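Switch-activating protein 1 (Schizosaccharomyces pombe, PDB 5JDK) forms a homodimer and binds specific double-stranded DNA, including mating-type switching sites and a replication fork barrier near the 3' end of the rRNA coding region. Local coordinates at residues I85-I88 with M89-E93. Residues are numbered along the deposited sequence; the frame is centred on the assembly and turned at random.
Sequences IISI and MRVYE
With CG swung beside its own backbone N (chi1 -64°), Met89 sets that atom 3.3 Å from Ile85 O in alpha-helix 78-98, where four successive i to i+4 backbone hydrogen bonds link residues 85-88 to 89-92. The apolar contact of Met89 CG with the methyl CG2 of Ile85 is loose, at 4.4 Å; bends at chi2 and chi3 turn SD and CE away from Ile85, a flexible chain suited to this partly open flank. Tyr92 does the reverse: CG stands anti to the backbone N (chi1 176°), sending the ring away from 85-88 and onto Cys116 and Asp113, while its CB rests 3.4 Å from Ile88 O. Its long, flat ring lets a buried residue span to helix 107-131. Ile85 and Ile88, branched and apolar, fill the buried side against helix 34-46, and Ile88 also touches Cys116; this part of helix 78-98 thus packs against both helices of the all-helical N-terminal DNA-binding domain. Ser87 and Arg90 suit the exposed face, where Ile86 and Val91 are apolar. Glu93 reaches helix 107-131 through a salt bridge to Lys120. The bond from Val91 N to Ser87 O, 2.9 Å long, is the straightest, with an N-H...O angle of 172°, and the Val91 methyl CG2 lies 3.4 Å from the same Ser87 O.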
ATOM      1  N   ILE A  85       0.162   5.799  -2.237  1.00  6.23           N
ATOM      2  CA  ILE A  85       0.232   4.339  -2.221  1.00  5.95           C
ATOM      3  C   ILE A  85       0.602   3.804  -3.605  1.00  5.75           C
ATOM      4  O   ILE A  85       1.416   2.883  -3.737  1.00  6.35           O
ATOM      5  CB  ILE A  85      -1.091   3.748  -1.692  1.00  6.05           C
ATOM      6  CG1 ILE A  85      -1.358   4.247  -0.271  1.00  6.45           C
ATOM      7  CG2 ILE A  85      -1.057   2.220  -1.728  1.00  6.22           C
ATOM      8  CD1 ILE A  85      -2.776   4.066   0.175  1.00  7.64           C
ATOM      9  N   ILE A  86       0.007   4.372  -4.659  1.00  5.82           N
ATOM     10  CA  ILE A  86       0.363   3.998  -6.028  1.00  5.93           C
ATOM     11  C   ILE A  86       1.856   4.140  -6.246  1.00  6.35           C
ATOM     12  O   ILE A  86       2.508   3.253  -6.814  1.00  6.80           O
ATOM     13  CB  ILE A  86      -0.442   4.825  -7.043  1.00  7.19           C
ATOM     14  CG1 ILE A  86      -1.891   4.339  -7.031  1.00  7.04           C
ATOM     15  CG2 ILE A  86       0.149   4.727  -8.443  1.00  8.84           C
ATOM     16  CD1 ILE A  86      -2.858   5.215  -7.811  1.00  8.87           C
ATOM     17  N   SER A  87       2.415   5.269  -5.814  1.00  6.77           N
ATOM     18  CA  SER A  87       3.841   5.506  -5.993  1.00  7.28           C
ATOM     19  C   SER A  87       4.686   4.530  -5.181  1.00  6.13           C
ATOM     20  O   SER A  87       5.684   4.002  -5.688  1.00  7.07           O
ATOM     21  CB  SER A  87       4.182   6.944  -5.622  1.00  8.94           C
ATOM     22  OG  SER A  87       5.559   7.176  -5.850  1.00 11.96           O
ATOM     23  N   ILE A  88       4.311   4.280  -3.923  1.00  6.03           N
ATOM     24  CA  ILE A  88       5.026   3.293  -3.121  1.00  6.43           C
ATOM     25  C   ILE A  88       5.057   1.948  -3.842  1.00  5.60           C
ATOM     26  O   ILE A  88       6.088   1.258  -3.869  1.00  6.15           O
ATOM     27  CB  ILE A  88       4.388   3.193  -1.721  1.00  6.15           C
ATOM     28  CG1 ILE A  88       4.723   4.441  -0.893  1.00  7.23           C
ATOM     29  CG2 ILE A  88       4.823   1.915  -0.990  1.00  8.41           C
ATOM     30  CD1 ILE A  88       3.852   4.625   0.316  1.00  7.74           C
ATOM     31  N   MET A  89       3.916   1.528  -4.385  1.00  5.67           N
ATOM     32  CA  MET A  89       3.857   0.229  -5.048  1.00  6.23           C
ATOM     33  C   MET A  89       4.629   0.208  -6.365  1.00  6.12           C
ATOM     34  O   MET A  89       5.210  -0.826  -6.722  1.00  7.44           O
ATOM     35  CB  MET A  89       2.402  -0.185  -5.245  1.00  7.01           C
ATOM     36  CG  MET A  89       1.641  -0.403  -3.940  1.00  6.77           C
ATOM     37  SD  MET A  89       2.366  -1.638  -2.832  1.00  6.99           S
ATOM     38  CE  MET A  89       2.056  -3.142  -3.757  1.00  8.74           C
ATOM     39  N   ARG A  90       4.649   1.321  -7.098  1.00  6.44           N
ATOM     40  CA  ARG A  90       5.447   1.384  -8.311  1.00  7.39           C
ATOM     41  C   ARG A  90       6.928   1.279  -7.982  1.00  6.50           C
ATOM     42  O   ARG A  90       7.675   0.529  -8.634  1.00  7.57           O
ATOM     43  CB  ARG A  90       5.152   2.677  -9.062  1.00  7.94           C
ATOM     44  CG  ARG A  90       5.883   2.729 -10.376  1.00 11.59           C
ATOM     45  CD  ARG A  90       5.408   3.865 -11.241  1.00 13.86           C
ATOM     46  NE  ARG A  90       6.210   3.975 -12.459  1.00 17.44           N
ATOM     47  CZ  ARG A  90       5.958   3.329 -13.596  1.00 16.33           C
ATOM     48  NH1 ARG A  90       4.926   2.502 -13.684  1.00 15.99           N
ATOM     49  NH2 ARG A  90       6.756   3.501 -14.640  1.00 16.45           N
ATOM     50  N   VAL A  91       7.365   2.005  -6.950  1.00  6.56           N
ATOM     51  CA  VAL A  91       8.750   1.901  -6.513  1.00  6.47           C
ATOM     52  C   VAL A  91       9.047   0.489  -6.038  1.00  7.00           C
ATOM     53  O   VAL A  91      10.120  -0.051  -6.317  1.00  6.79           O
ATOM     54  CB  VAL A  91       9.062   2.968  -5.449  1.00  7.49           C
ATOM     55  CG1 VAL A  91      10.414   2.705  -4.802  1.00  8.91           C
ATOM     56  CG2 VAL A  91       9.021   4.349  -6.092  1.00  9.67           C
ATOM     57  N   TYR A  92       8.092  -0.152  -5.363  1.00  6.30           N
ATOM     58  CA  TYR A  92       8.279  -1.538  -4.952  1.00  6.73           C
ATOM     59  C   TYR A  92       8.540  -2.446  -6.147  1.00  6.13           C
ATOM     60  O   TYR A  92       9.451  -3.284  -6.117  1.00  7.07           O
ATOM     61  CB  TYR A  92       7.066  -2.011  -4.159  1.00  6.57           C
ATOM     62  CG  TYR A  92       7.140  -3.476  -3.764  1.00  6.81           C
ATOM     63  CD1 TYR A  92       6.160  -4.378  -4.150  1.00  8.76           C
ATOM     64  CD2 TYR A  92       8.186  -3.945  -2.991  1.00  7.35           C
ATOM     65  CE1 TYR A  92       6.225  -5.717  -3.766  1.00  8.99           C
ATOM     66  CE2 TYR A  92       8.273  -5.277  -2.618  1.00  8.88           C
ATOM     67  CZ  TYR A  92       7.286  -6.154  -3.007  1.00  9.06           C
ATOM     68  OH  TYR A  92       7.345  -7.483  -2.640  1.00 11.59           O
ATOM     69  N   GLU A  93       7.750  -2.305  -7.214  1.00  7.12           N
ATOM     70  CA  GLU A  93       7.988  -3.137  -8.390  1.00  7.64           C
ATOM     71  C   GLU A  93       9.359  -2.863  -8.993  1.00  7.85           C
ATOM     72  O   GLU A  93      10.029  -3.781  -9.481  1.00  8.31           O
ATOM     73  CB  GLU A  93       6.864  -2.966  -9.407  1.00 10.32           C
ATOM     74  CG  GLU A  93       5.521  -3.530  -8.931  1.00 11.58           C
ATOM     75  CD  GLU A  93       5.502  -5.044  -8.811  1.00 14.79           C
ATOM     76  OE1 GLU A  93       6.287  -5.714  -9.516  1.00 18.54           O
ATOM     77  OE2 GLU A  93       4.688  -5.566  -8.032  1.00 16.44           O
TER